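Local coordinates for SGNH-hydrolase family esterase (PDB 7C2A), which hydrolyses carboxylic esters as an SGNH-family esterase and may act on lysophospholipids, at residues A[6-14]-A[57-65]. Sequence-based numbering, arbitrary orientation. Where two conformers were deposited one is given.
With ACT (acetate ion), chain G.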
ATOM      1  N   ARG A   6      -3.763 -23.190   3.329  1.00 11.34           N
ATOM      2  CA  ARG A   6      -2.812 -22.376   4.077  1.00 11.51           C
ATOM      3  C   ARG A   6      -3.332 -20.951   4.215  1.00 12.03           C
ATOM      4  O   ARG A   6      -3.700 -20.312   3.226  1.00 15.56           O
ATOM      5  CB  ARG A   6      -1.469 -22.326   3.350  1.00 12.11           C
ATOM      6  CG  ARG A   6      -0.983 -23.662   2.808  1.00 12.24           C
ATOM      7  CD  ARG A   6      -0.636 -24.649   3.930  1.00 12.91           C
ATOM      8  NE  ARG A   6       0.203 -24.052   4.968  1.00 13.05           N
ATOM      9  CZ  ARG A   6       1.520 -23.884   4.855  1.00 13.15           C
ATOM     10  NH1 ARG A   6       2.163 -24.252   3.753  1.00 14.02           N
ATOM     11  NH2 ARG A   6       2.198 -23.321   5.849  1.00 14.93           N
ATOM     12  N   VAL A   7      -3.303 -20.423   5.428  1.00 10.51           N
ATOM     13  CA  VAL A   7      -3.891 -19.122   5.705  1.00  9.72           C
ATOM     14  C   VAL A   7      -2.829 -18.034   5.616  1.00 10.06           C
ATOM     15  O   VAL A   7      -1.804 -18.091   6.305  1.00 10.26           O
ATOM     16  CB  VAL A   7      -4.587 -19.128   7.069  1.00 11.23           C
ATOM     17  CG1 VAL A   7      -5.142 -17.760   7.386  1.00 11.05           C
ATOM     18  CG2 VAL A   7      -5.691 -20.192   7.083  1.00 12.66           C
ATOM     19  N   ILE A   8      -3.078 -17.033   4.777  1.00  9.57           N
ATOM     20  CA  ILE A   8      -2.175 -15.902   4.599  1.00  8.50           C
ATOM     21  C   ILE A   8      -2.959 -14.630   4.876  1.00  8.54           C
ATOM     22  O   ILE A   8      -4.061 -14.457   4.356  1.00 10.80           O
ATOM     23  CB  ILE A   8      -1.587 -15.856   3.175  1.00  9.65           C
ATOM     24  CG1 ILE A   8      -0.834 -17.155   2.859  1.00  9.53           C
ATOM     25  CG2 ILE A   8      -0.694 -14.626   3.003  1.00 10.23           C
ATOM     26  CD1 ILE A   8      -0.358 -17.268   1.420  1.00 11.84           C
ATOM     27  N   LEU A   9      -2.403 -13.752   5.709  1.00  8.99           N
ATOM     28  CA  LEU A   9      -3.005 -12.446   5.954  1.00  8.59           C
ATOM     29  C   LEU A   9      -2.413 -11.419   4.994  1.00  8.89           C
ATOM     30  O   LEU A   9      -1.198 -11.216   4.985  1.00  9.94           O
ATOM     31  CB  LEU A   9      -2.716 -12.022   7.392  1.00  9.57           C
ATOM     32  CG  LEU A   9      -3.247 -10.639   7.764  1.00  9.82           C
ATOM     33  CD1 LEU A   9      -4.771 -10.618   7.722  1.00 12.43           C
ATOM     34  CD2 LEU A   9      -2.754 -10.196   9.139  1.00 11.14           C
ATOM     35  N   ALA A  10      -3.259 -10.775   4.197  1.00  8.51           N
ATOM     36  CA  ALA A  10      -2.842  -9.677   3.325  1.00  8.69           C
ATOM     37  C   ALA A  10      -3.258  -8.376   4.006  1.00  8.71           C
ATOM     38  O   ALA A  10      -4.418  -7.969   3.939  1.00  9.45           O
ATOM     39  CB  ALA A  10      -3.460  -9.833   1.937  1.00  9.43           C
ATOM     40  N   PHE A  11      -2.308  -7.733   4.688  1.00  7.91           N
ATOM     41  CA  PHE A  11      -2.581  -6.582   5.546  1.00  8.02           C
ATOM     42  C   PHE A  11      -2.060  -5.340   4.835  1.00  7.82           C
ATOM     43  O   PHE A  11      -0.847  -5.130   4.776  1.00  9.02           O
ATOM     44  CB  PHE A  11      -1.885  -6.787   6.892  1.00  8.49           C
ATOM     45  CG  PHE A  11      -2.307  -5.813   7.957  1.00  8.11           C
ATOM     46  CD1 PHE A  11      -3.542  -5.923   8.572  1.00  9.55           C
ATOM     47  CD2 PHE A  11      -1.459  -4.779   8.357  1.00  8.78           C
ATOM     48  CE1 PHE A  11      -3.939  -5.026   9.569  1.00  9.56           C
ATOM     49  CE2 PHE A  11      -1.839  -3.883   9.353  1.00  9.83           C
ATOM     50  CZ  PHE A  11      -3.077  -4.001   9.955  1.00 10.18           C
ATOM     51  N   GLY A  12      -2.952  -4.531   4.284  1.00  8.40           N
ATOM     52  CA  GLY A  12      -2.523  -3.412   3.479  1.00  8.54           C
ATOM     53  C   GLY A  12      -3.584  -2.373   3.251  1.00  8.45           C
ATOM     54  O   GLY A  12      -4.523  -2.232   4.031  1.00  8.76           O
ATOM     55  N   ASP A  13      -3.408  -1.630   2.163  1.00  9.15           N
ATOM     56  CA  ASP A  13      -4.242  -0.473   1.857  1.00  9.69           C
ATOM     57  C   ASP A  13      -5.024  -0.702   0.567  1.00 10.59           C
ATOM     58  O   ASP A  13      -5.443  -1.832   0.298  1.00 10.52           O
ATOM     59  CB  ASP A  13      -3.421   0.830   1.856  1.00 10.06           C
ATOM     60  CG  ASP A  13      -2.228   0.777   0.930  1.00 10.21           C
ATOM     61  OD1 ASP A  13      -2.302   0.060  -0.096  1.00 10.90           O
ATOM     62  OD2 ASP A  13      -1.218   1.467   1.194  1.00 10.62           O
ATOM     63  N   SER A  14      -5.226   0.344  -0.233  0.50 10.58           N
ATOM     64  CA  SER A  14      -6.011   0.195  -1.457  0.50 12.00           C
ATOM     65  C   SER A  14      -5.378  -0.764  -2.457  0.50 11.71           C
ATOM     66  O   SER A  14      -6.091  -1.290  -3.322  0.50 12.68           O
ATOM     67  CB  SER A  14      -6.245   1.552  -2.121  0.50 15.83           C
ATOM     68  OG  SER A  14      -5.014   2.198  -2.390  0.50 19.41           O
ATOM     69  N   GLY A  57      -3.038   1.209  10.244  1.00  9.09           N
ATOM     70  CA  GLY A  57      -2.735  -0.208  10.315  1.00  9.56           C
ATOM     71  C   GLY A  57      -2.323  -0.633  11.708  1.00  8.62           C
ATOM     72  O   GLY A  57      -2.759  -1.669  12.210  1.00  9.56           O
ATOM     73  N   LEU A  58      -1.482   0.170  12.361  1.00  9.72           N
ATOM     74  CA  LEU A  58      -1.088  -0.136  13.732  1.00  9.85           C
ATOM     75  C   LEU A  58      -2.293  -0.157  14.664  1.00  9.12           C
ATOM     76  O   LEU A  58      -2.370  -0.987  15.570  1.00 10.44           O
ATOM     77  CB  LEU A  58      -0.043   0.875  14.196  1.00  9.72           C
ATOM     78  CG  LEU A  58       0.462   0.753  15.632  1.00 11.05           C
ATOM     79  CD1 LEU A  58       1.087  -0.608  15.886  1.00 12.88           C
ATOM     80  CD2 LEU A  58       1.449   1.870  15.920  1.00 13.73           C
ATOM     81  N   GLN A  59      -3.247   0.742  14.436  1.00  9.01           N
ATOM     82  CA  GLN A  59      -4.422   0.811  15.294  1.00  9.91           C
ATOM     83  C   GLN A  59      -5.261  -0.458  15.229  1.00  9.78           C
ATOM     84  O   GLN A  59      -5.925  -0.809  16.215  1.00 11.45           O
ATOM     85  CB  GLN A  59      -5.269   2.012  14.897  1.00 10.65           C
ATOM     86  CG  GLN A  59      -6.377   2.326  15.891  1.00 11.60           C
ATOM     87  CD  GLN A  59      -5.824   2.881  17.192  1.00 13.33           C
ATOM     88  OE1 GLN A  59      -4.881   3.671  17.184  1.00 16.36           O
ATOM     89  NE2 GLN A  59      -6.400   2.472  18.311  1.00 18.26           N
ATOM     90  N   ARG A  60      -5.243  -1.170  14.100  1.00  9.50           N
ATOM     91  CA  ARG A  60      -6.132  -2.308  13.890  1.00  9.44           C
ATOM     92  C   ARG A  60      -5.439  -3.660  13.846  1.00  9.62           C
ATOM     93  O   ARG A  60      -6.140  -4.673  13.776  1.00 10.17           O
ATOM     94  CB  ARG A  60      -7.032  -2.129  12.654  1.00  8.89           C
ATOM     95  CG  ARG A  60      -6.293  -2.158  11.339  1.00 10.07           C
ATOM     96  CD  ARG A  60      -7.255  -2.135  10.136  1.00 11.66           C
ATOM     97  NE  ARG A  60      -6.490  -1.912   8.910  1.00 10.49           N
ATOM     98  CZ  ARG A  60      -6.278  -2.818   7.957  1.00 10.61           C
ATOM     99  NH1 ARG A  60      -6.841  -4.015   8.028  1.00 11.11           N
ATOM    100  NH2 ARG A  60      -5.513  -2.516   6.919  1.00 10.61           N
ATOM    101  N   ILE A  61      -4.106  -3.730  13.897  1.00  9.56           N
ATOM    102  CA  ILE A  61      -3.451  -5.021  13.674  1.00  9.73           C
ATOM    103  C   ILE A  61      -3.882  -6.063  14.708  1.00  9.79           C
ATOM    104  O   ILE A  61      -4.158  -7.215  14.361  1.00 10.01           O
ATOM    105  CB  ILE A  61      -1.922  -4.888  13.541  1.00  9.91           C
ATOM    106  CG1 ILE A  61      -1.290  -6.263  13.267  1.00 10.50           C
ATOM    107  CG2 ILE A  61      -1.290  -4.264  14.792  1.00 11.50           C
ATOM    108  CD1 ILE A  61      -1.682  -6.924  11.933  1.00 11.08           C
ATOM    109  N   LYS A  62      -3.937  -5.686  15.989  0.55  9.79           N
ATOM    110  CA  LYS A  62      -4.351  -6.646  17.011  0.55 10.17           C
ATOM    111  C   LYS A  62      -5.776  -7.131  16.769  0.55  8.99           C
ATOM    112  O   LYS A  62      -6.058  -8.330  16.852  0.55 10.04           O
ATOM    113  CB  LYS A  62      -4.239  -6.023  18.404  0.55 11.86           C
ATOM    114  CG  LYS A  62      -2.840  -6.025  19.007  0.55 11.61           C
ATOM    115  CD  LYS A  62      -2.860  -5.364  20.389  0.55 15.99           C
ATOM    116  CE  LYS A  62      -1.480  -5.312  21.033  0.55 19.57           C
ATOM    117  NZ  LYS A  62      -1.006  -6.649  21.475  0.55 17.93           N
ATOM    118  N   PHE A  63      -6.687  -6.206  16.471  1.00  9.40           N
ATOM    119  CA  PHE A  63      -8.075  -6.581  16.228  1.00  9.53           C
ATOM    120  C   PHE A  63      -8.189  -7.521  15.038  1.00  9.81           C
ATOM    121  O   PHE A  63      -8.927  -8.512  15.083  1.00  9.90           O
ATOM    122  CB  PHE A  63      -8.902  -5.318  15.971  1.00 10.85           C
ATOM    123  CG  PHE A  63     -10.345  -5.596  15.656  1.00 10.13           C
ATOM    124  CD1 PHE A  63     -11.260  -5.779  16.681  1.00 12.51           C
ATOM    125  CD2 PHE A  63     -10.793  -5.687  14.351  1.00 13.72           C
ATOM    126  CE1 PHE A  63     -12.585  -6.034  16.415  1.00 16.18           C
ATOM    127  CE2 PHE A  63     -12.130  -5.947  14.082  1.00 15.72           C
ATOM    128  CZ  PHE A  63     -13.023  -6.125  15.117  1.00 16.57           C
ATOM    129  N   VAL A  64      -7.479  -7.216  13.952  1.00  9.27           N
ATOM    130  CA  VAL A  64      -7.528  -8.065  12.763  1.00  8.70           C
ATOM    131  C   VAL A  64      -7.032  -9.466  13.089  1.00  9.39           C
ATOM    132  O   VAL A  64      -7.649 -10.466  12.704  1.00 10.37           O
ATOM    133  CB  VAL A  64      -6.747  -7.410  11.605  1.00  9.01           C
ATOM    134  CG1 VAL A  64      -6.538  -8.395  10.470  1.00 10.33           C
ATOM    135  CG2 VAL A  64      -7.484  -6.180  11.108  1.00 10.10           C
ATOM    136  N   LEU A  65      -5.930  -9.567  13.822  1.00  9.22           N
ATOM    137  CA  LEU A  65      -5.410 -10.881  14.190  1.00 10.42           C
ATOM    138  C   LEU A  65      -6.357 -11.617  15.132  1.00 10.76           C
ATOM    139  O   LEU A  65      -6.623 -12.813  14.950  1.00 10.85           O
ATOM    140  CB  LEU A  65      -4.034 -10.725  14.825  1.00  9.47           C
ATOM    141  CG  LEU A  65      -2.956 -10.269  13.844  1.00  9.63           C
ATOM    142  CD1 LEU A  65      -1.707  -9.857  14.591  1.00 11.39           C
ATOM    143  CD2 LEU A  65      -2.634 -11.374  12.823  1.00 10.46           C
TER
HETATM  144  C   ACT G 206       2.403 -26.056   1.036  1.00 23.83           C
HETATM  145  O   ACT G 206       3.537 -25.866   1.561  1.00 25.07           O
HETATM  146  OXT ACT G 206       1.301 -25.513   1.320  1.00 16.83           O
HETATM  147  CH3 ACT G 206       2.344 -27.092  -0.130  1.00 26.70           C
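The phenyl ring of F11 is gripped on both faces by side chains of helix 54-66. Over one face the CD1 methyl of I61 makes a CH-pi contact, 3.7 Å from the ring centroid and nearly along the ring normal. The guanidinium of R60 stacks over the opposite face, offset toward the rim and tilted 30° from the ring. Its NH1 comes to 3.4 Å from F11 CE1. At the ring's edge lie the carbonyl oxygen of G57, 3.3 Å from F11 CZ, and the CG2 methyl of V64. Shrinking F11 to an alanine would probably open a gap between I61 and R60, leaving the guanidinium without its aromatic platform. Strand 6-12 lies between strands 42-48 and 74-78 in the parallel sheet of the SGNH-hydrolase alpha/beta fold, and the helix covers one face of it, nearly antiparallel to the strand at 159°. Further back along the strand, L9 splays its two methyls: CD1 packs on V64 CG1, and CD2 on L65 CD2 at 3.9 Å. R60 reaches the ring with CG wedged between its backbone N and carbonyl carbon (chi1 68°), its chain then extended to NE. A salt bridge from NE to D52 and a hydrogen bond from NH1 to the backbone oxygen of A47 fix the guanidinium's rotation, while NH2 lies 3.1 Å from G12 O.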